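Local coordinates for putative cell adhesion protein (Bacteroides uniformis, PDB 4K4K) that probably forms part of the tip of surface fimbriae, the filaments that mediate cell adhesion and biofilm formation, at residues A[124-127]-A[128-132]; A[149-152]-A[153-156]; A[158-161]-A[162-165]; A[242-245]-A[246-249]. All blocks are in the same frame, centred on the assembly; numbering follows the deposited sequence.

Contacts 1 and 2 lie at the surface, on opposite sides of the centre of the chain, with their own centres about 58 Å apart. Contacts 3 and 4 are partly buried. Strand 132-150 relates three contacts: contact 1 turns into it, contact 2 leaves it, and the strand of contact 4 runs parallel to it as a neighbour. Contacts 2 and 3 touch, because Leu160 of 158-161 packs on Ala150 and Leu155. The chemistry follows the place. In contacts 1 and 2 an aspartate carboxylate gathers the loop, and contact 1 adds a salt bridge. In contacts 3 and 4 a backbone carbonyl takes that role in a type II turn, and contact 4 adds an aromatic pair.

Contact 1: residues A[124-127]-A[128-132]; sequences EGKD and KTDPK
The backbone from Asp127 to Asp130 makes a type I beta turn, closed by Asp130 N, which donates to Asp127 O at 3.0 Å. The turn sits in the hairpin that joins strand 118-126 to its antiparallel neighbour, strand 132-150. An Asx turn lies over its first half. Here Asp127 OD1 takes the amide of Thr129, with N to OD1 at 2.8 Å. The Thr129 hydroxyl also donates, OG1 to the syn lone pair of Asp127 OD1 at 2.6 Å. Asp127 chi1 of 60° places CG between its own N and C, and this brings the carboxylate over the turn. The other oxygen, OD2, bonds to Gln83. Water 1 links the two arms: it accepts from Asp127 N and donates to Asp130 O at 2.6 Å. Lys126 reaches across the base of the loop. Its chain bends at chi2 (-80°), and the rest runs extended past the Asp130 backbone. The ammonium forms a salt bridge with Asp130, NZ to OD2 at 2.9 Å, on the syn side but 32° out of the carboxylate plane. Its second bond is to the backbone of Lys132: NZ lies 3.0 Å from O, almost straight out from the C=O bond.

Contact 2: residues A[149-152]-A[153-156]; sequences KADG and TSLT
Hydrogen bonds from Thr153, Ser154 and Leu155 to the Asp151 carboxylate dominate this local contact. OD1 of Asp151 accepts two backbone amides. Leu155 N comes in on the syn lone pair at 2.9 Å from OD1. Thr153 N lies 3.0 Å from the same OD1, but well above the carboxylate plane, 65° out of it. The second oxygen serves Ser154. Ser154 OG donates to Asp151 OD2 at 2.6 Å, on the syn side, somewhat out of the carboxylate plane, and Ser154 N adds a weak bond to OD2. These bonds fix the rotation of the carboxylate. Asp151 chi1 of 53° turns CG in between the backbone N and C, and the acid reaches into the curve of the chain. A lysine in its place would probably leave the amides of Thr153 and Leu155 without their acceptor and set the loop free to move. Ser154 OG is also bonded to Lys257 N, which ties the loop to the residue just after strand 247-256. The apolar part is small. Ala150 CB lies 4.1 Å from Leu155 CB, and the same methyl packs 3.3 Å from Thr156 C. The backbone adds one feature: Gly152 has positive phi (78°), which suits glycine where the chain curls round the acid. The Thr153 N to Asp151 OD1 bond defines an Asx turn, extended by further donors, where strand 132-150 gives way to a loop.

Contact 3: residues A[158-161]-A[162-165]; sequences ADLA and GTTV
Leu160 O is gripped twice by Thr163. The backbone amide and the hydroxyl of Thr163 both donate to it, N to O at 3.1 Å and OG1 to O at 2.7 Å. Both come from the same face of the carbonyl plane. The amide stands 36° out of that plane and the hydroxyl is tilted 28° from it. Thr163 chi1 of -63° holds OG1 beside its own N, which lets both donors converge on the one oxygen. The side chain of Leu160 approaches the hydroxyl too, with CB 3.7 Å from Thr163 OG1. Between them the chain turns through Ala161 and Gly162. Gly162 has a positive phi, and a CB there would collide with Ala161 O, which glycine avoids. On the incoming side, Ala161 N donates to Ala158 O at 3.1 Å, at the end of the 3-10 segment. Leu160 and Thr163 are buried, and both side chains lie on Ile148 of strand 132-150 and Val222 of strand 217-222. The chain beyond Thr163 enters strand 164-177, where Thr164 pairs with Thr221. Leu160 to Thr163 form a type II beta turn, reinforced by a threonine hydroxyl, that carries the chain from a 3-10 segment into a strand.

Contact 4: residues A[242-245]-A[246-249]; sequences AFVA and GSKY
This is a local, partly buried contact round the turn that leads into strand 247-256, and Phe243 and Val244 meet Tyr249 across it. The Tyr249 hydroxyl oxygen accepts the Val244 amide, N to OH at 2.8 Å and nearly straight at 166°. The amide nitrogen lies at the edge of the tyrosine ring, close to its plane. Phe243 meets one face of the same ring. Its CD1 edge points at that face in an edge-to-face pair, with CD1 3.8 Å from Tyr249 CE1 and the planes at 56°. A leucine in place of Tyr249 would probably leave the Val244 amide without its acceptor and the Phe243 edge without the ring face it meets. Leu144 of strand 132-150 touches both aromatic side chains. Closer to the bend, Ser247 OG donates to Val244 O at 2.9 Å, from above the carbonyl plane. Ser247 chi1 of -50° keeps OG beside its own N, which also reaches Val244 O, but weakly, at 3.2 Å. Gly246 has a positive phi, and a CB there would clash with Ala245 O. Val244 to Ser247 thus form a type II beta turn at the start of a strand parallel to strand 132-150.

Contact 1: residues A[124-127]-A[128-132]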
# COMPACT_ATOMS: atom_id res chain seq x y z
N GLU A 124 -17.65 11.13 8.57
CA GLU A 124 -19.09 11.16 8.82
C GLU A 124 -19.71 12.55 8.94
O GLU A 124 -19.07 13.49 9.38
CB GLU A 124 -19.41 10.40 10.12
CG GLU A 124 -19.26 8.89 9.99
CD GLU A 124 -19.90 8.07 11.09
OE1 GLU A 124 -19.73 8.42 12.28
OE2 GLU A 124 -20.54 7.04 10.76
N GLY A 125 -21.01 12.61 8.59
CA GLY A 125 -21.86 13.77 8.84
C GLY A 125 -21.49 15.08 8.17
O GLY A 125 -21.55 16.14 8.80
N LYS A 126 -21.17 15.01 6.87
CA LYS A 126 -20.88 16.21 6.10
C LYS A 126 -22.11 16.64 5.32
O LYS A 126 -22.87 15.80 4.84
CB LYS A 126 -19.72 15.95 5.12
CG LYS A 126 -18.38 15.68 5.83
CD LYS A 126 -17.75 16.99 6.28
CE LYS A 126 -16.54 16.88 7.15
NZ LYS A 126 -15.95 18.23 7.41
N ASP A 127 -22.28 17.94 5.14
CA ASP A 127 -23.39 18.44 4.34
C ASP A 127 -22.93 19.64 3.48
O ASP A 127 -21.78 20.07 3.57
CB ASP A 127 -24.59 18.78 5.23
CG ASP A 127 -24.30 19.84 6.27
OD1 ASP A 127 -23.83 20.93 5.88
OD2 ASP A 127 -24.47 19.55 7.46
N LYS A 128 -23.84 20.20 2.67
CA LYS A 128 -23.50 21.31 1.77
C LYS A 128 -23.00 22.57 2.50
O LYS A 128 -22.38 23.39 1.84
CB LYS A 128 -24.69 21.64 0.86
CG LYS A 128 -25.89 22.26 1.58
CD LYS A 128 -27.09 22.42 0.66
CE LYS A 128 -27.27 23.85 0.21
NZ LYS A 128 -28.34 23.97 -0.81
N THR A 129 -23.24 22.73 3.81
CA THR A 129 -22.78 23.94 4.54
C THR A 129 -21.29 23.82 4.89
O THR A 129 -20.67 24.82 5.24
CB THR A 129 -23.63 24.24 5.78
OG1 THR A 129 -23.34 23.27 6.77
CG2 THR A 129 -25.14 24.27 5.48
N ASP A 130 -20.72 22.62 4.77
CA ASP A 130 -19.29 22.39 4.99
C ASP A 130 -18.87 21.21 4.10
O ASP A 130 -18.89 20.05 4.51
CB ASP A 130 -18.96 22.18 6.49
CG ASP A 130 -17.51 21.81 6.74
OD1 ASP A 130 -16.61 22.45 6.12
OD2 ASP A 130 -17.28 20.83 7.49
N PRO A 131 -18.62 21.51 2.81
CA PRO A 131 -18.37 20.43 1.84
C PRO A 131 -16.92 19.94 1.79
O PRO A 131 -16.55 19.21 0.88
CB PRO A 131 -18.74 21.12 0.52
CG PRO A 131 -18.30 22.55 0.74
CD PRO A 131 -18.67 22.84 2.16
N LYS A 132 -16.08 20.40 2.72
CA LYS A 132 -14.66 19.99 2.71
C LYS A 132 -14.48 18.66 3.42
O LYS A 132 -14.90 18.50 4.57
CB LYS A 132 -13.77 21.07 3.36
CG LYS A 132 -13.87 22.45 2.72
CD LYS A 132 -13.05 23.48 3.51
CE LYS A 132 -13.85 24.41 4.42
NZ LYS A 132 -13.00 24.94 5.52
O HOH W 1 -20.10 19.36 6.76

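Contact 2: residues A[149-152]-A[153-156]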
# COMPACT_ATOMS: atom_id res chain seq x y z
N LYS A 149 24.38 -4.52 3.27
CA LYS A 149 25.76 -4.03 3.37
C LYS A 149 26.70 -5.20 3.60
O LYS A 149 26.31 -6.23 4.14
CB LYS A 149 25.93 -2.95 4.45
CG LYS A 149 25.52 -3.33 5.86
CD LYS A 149 25.62 -2.12 6.78
CE LYS A 149 25.42 -2.49 8.23
NZ LYS A 149 25.33 -1.29 9.10
N ALA A 150 27.94 -5.05 3.20
CA ALA A 150 28.94 -6.08 3.45
C ALA A 150 29.48 -5.95 4.86
O ALA A 150 29.38 -4.88 5.45
CB ALA A 150 30.07 -5.96 2.45
N ASP A 151 30.12 -7.00 5.40
CA ASP A 151 30.76 -6.89 6.70
C ASP A 151 31.97 -5.93 6.65
O ASP A 151 32.44 -5.50 7.71
CB ASP A 151 31.20 -8.27 7.23
CG ASP A 151 32.07 -9.13 6.32
OD1 ASP A 151 32.56 -8.62 5.29
OD2 ASP A 151 32.39 -10.27 6.72
N GLY A 152 32.50 -5.65 5.45
CA GLY A 152 33.70 -4.82 5.28
C GLY A 152 35.00 -5.56 5.57
O GLY A 152 36.08 -4.96 5.61
N THR A 153 34.92 -6.88 5.78
CA THR A 153 36.08 -7.70 6.11
C THR A 153 36.21 -8.82 5.08
O THR A 153 37.05 -8.73 4.17
CB THR A 153 36.00 -8.21 7.56
OG1 THR A 153 34.74 -8.85 7.75
CG2 THR A 153 36.15 -7.09 8.58
N SER A 154 35.37 -9.85 5.18
CA SER A 154 35.38 -10.98 4.25
C SER A 154 34.88 -10.51 2.88
O SER A 154 35.30 -11.04 1.85
CB SER A 154 34.53 -12.13 4.78
OG SER A 154 33.14 -11.84 4.83
N LEU A 155 33.99 -9.51 2.88
CA LEU A 155 33.37 -8.94 1.70
C LEU A 155 33.32 -7.42 1.77
O LEU A 155 33.35 -6.84 2.86
CB LEU A 155 31.92 -9.48 1.54
CG LEU A 155 31.71 -11.00 1.39
CD1 LEU A 155 30.24 -11.36 1.50
CD2 LEU A 155 32.25 -11.51 0.06
N THR A 156 33.17 -6.79 0.60
CA THR A 156 33.02 -5.34 0.46
C THR A 156 31.70 -5.09 -0.23
O THR A 156 31.14 -6.00 -0.85
CB THR A 156 34.22 -4.71 -0.30
OG1 THR A 156 34.08 -4.96 -1.69
CG2 THR A 156 35.57 -5.20 0.20

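Contact 3: residues A[158-161]-A[162-165]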
# COMPACT_ATOMS: atom_id res chain seq x y z
N ALA A 158 31.11 -3.61 -2.90
CA ALA A 158 31.36 -3.88 -4.32
C ALA A 158 31.12 -5.36 -4.66
O ALA A 158 30.55 -5.65 -5.71
CB ALA A 158 32.79 -3.49 -4.69
N ASP A 159 31.52 -6.28 -3.76
CA ASP A 159 31.32 -7.72 -3.96
C ASP A 159 29.84 -8.10 -4.00
O ASP A 159 29.52 -9.17 -4.51
CB ASP A 159 32.00 -8.53 -2.85
CG ASP A 159 33.49 -8.33 -2.77
OD1 ASP A 159 34.16 -8.30 -3.84
OD2 ASP A 159 34.01 -8.25 -1.64
N LEU A 160 28.95 -7.26 -3.44
CA LEU A 160 27.51 -7.52 -3.38
C LEU A 160 26.75 -6.86 -4.53
O LEU A 160 25.52 -6.92 -4.56
CB LEU A 160 26.92 -7.06 -2.03
CG LEU A 160 27.63 -7.60 -0.78
CD1 LEU A 160 27.00 -7.05 0.47
CD2 LEU A 160 27.61 -9.13 -0.75
N ALA A 161 27.48 -6.27 -5.51
CA ALA A 161 26.83 -5.67 -6.67
C ALA A 161 26.02 -6.73 -7.41
O ALA A 161 26.54 -7.83 -7.69
CB ALA A 161 27.87 -5.05 -7.59
N GLY A 162 24.76 -6.42 -7.65
CA GLY A 162 23.84 -7.30 -8.36
C GLY A 162 23.08 -8.28 -7.49
O GLY A 162 22.34 -9.11 -8.04
N THR A 163 23.23 -8.20 -6.13
CA THR A 163 22.51 -9.11 -5.23
C THR A 163 21.00 -9.01 -5.46
O THR A 163 20.45 -7.91 -5.50
CB THR A 163 22.88 -8.83 -3.75
OG1 THR A 163 24.26 -9.09 -3.56
CG2 THR A 163 22.06 -9.67 -2.76
N THR A 164 20.33 -10.17 -5.59
CA THR A 164 18.87 -10.20 -5.74
C THR A 164 18.28 -10.68 -4.42
O THR A 164 18.94 -11.37 -3.65
CB THR A 164 18.43 -11.08 -6.92
OG1 THR A 164 18.87 -12.41 -6.68
CG2 THR A 164 18.94 -10.57 -8.25
N VAL A 165 17.03 -10.30 -4.16
CA VAL A 165 16.35 -10.63 -2.91
C VAL A 165 14.97 -11.16 -3.23
O VAL A 165 14.24 -10.54 -4.01
CB VAL A 165 16.25 -9.38 -1.95
CG1 VAL A 165 15.71 -9.77 -0.56
CG2 VAL A 165 17.59 -8.67 -1.82

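Contact 4: residues A[242-245]-A[246-249]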
# COMPACT_ATOMS: atom_id res chain seq x y z
N ALA A 242 5.18 -11.66 12.99
CA ALA A 242 3.97 -11.49 12.18
C ALA A 242 4.17 -10.29 11.29
O ALA A 242 5.01 -9.44 11.59
CB ALA A 242 2.76 -11.26 13.09
N PHE A 243 3.39 -10.21 10.21
CA PHE A 243 3.39 -9.02 9.34
C PHE A 243 2.06 -8.30 9.58
O PHE A 243 1.01 -8.83 9.21
CB PHE A 243 3.56 -9.39 7.85
CG PHE A 243 4.96 -9.75 7.39
CD1 PHE A 243 6.08 -9.19 7.99
CD2 PHE A 243 5.14 -10.57 6.27
CE1 PHE A 243 7.37 -9.49 7.52
CE2 PHE A 243 6.43 -10.85 5.79
CZ PHE A 243 7.53 -10.30 6.41
N VAL A 244 2.11 -7.12 10.23
CA VAL A 244 0.91 -6.35 10.58
C VAL A 244 0.56 -5.34 9.48
O VAL A 244 1.40 -4.54 9.09
CB VAL A 244 1.10 -5.66 11.96
CG1 VAL A 244 -0.08 -4.74 12.31
CG2 VAL A 244 1.33 -6.71 13.06
N ALA A 245 -0.71 -5.34 9.02
CA ALA A 245 -1.20 -4.41 8.00
C ALA A 245 -0.86 -2.96 8.38
O ALA A 245 -0.95 -2.60 9.56
CB ALA A 245 -2.71 -4.54 7.84
N GLY A 246 -0.51 -2.16 7.38
CA GLY A 246 -0.20 -0.75 7.53
C GLY A 246 1.14 -0.47 8.18
O GLY A 246 1.39 0.67 8.58
N SER A 247 2.03 -1.49 8.23
CA SER A 247 3.36 -1.37 8.83
C SER A 247 4.45 -1.47 7.78
O SER A 247 4.26 -2.05 6.71
CB SER A 247 3.58 -2.45 9.88
OG SER A 247 2.49 -2.51 10.78
N LYS A 248 5.62 -0.91 8.12
CA LYS A 248 6.83 -0.98 7.30
C LYS A 248 7.88 -1.71 8.13
O LYS A 248 8.14 -1.32 9.27
CB LYS A 248 7.31 0.43 6.89
CG LYS A 248 8.60 0.39 6.03
CD LYS A 248 9.21 1.78 5.78
CE LYS A 248 8.42 2.58 4.77
NZ LYS A 248 8.99 3.93 4.54
N TYR A 249 8.41 -2.81 7.60
CA TYR A 249 9.46 -3.62 8.24
C TYR A 249 10.76 -3.26 7.58
O TYR A 249 10.88 -3.38 6.35
CB TYR A 249 9.16 -5.14 8.15
CG TYR A 249 7.94 -5.51 8.98
CD1 TYR A 249 6.66 -5.34 8.48
CD2 TYR A 249 8.08 -5.94 10.30
CE1 TYR A 249 5.53 -5.61 9.26
CE2 TYR A 249 6.96 -6.23 11.09
CZ TYR A 249 5.68 -6.06 10.56
OH TYR A 249 4.55 -6.32 11.31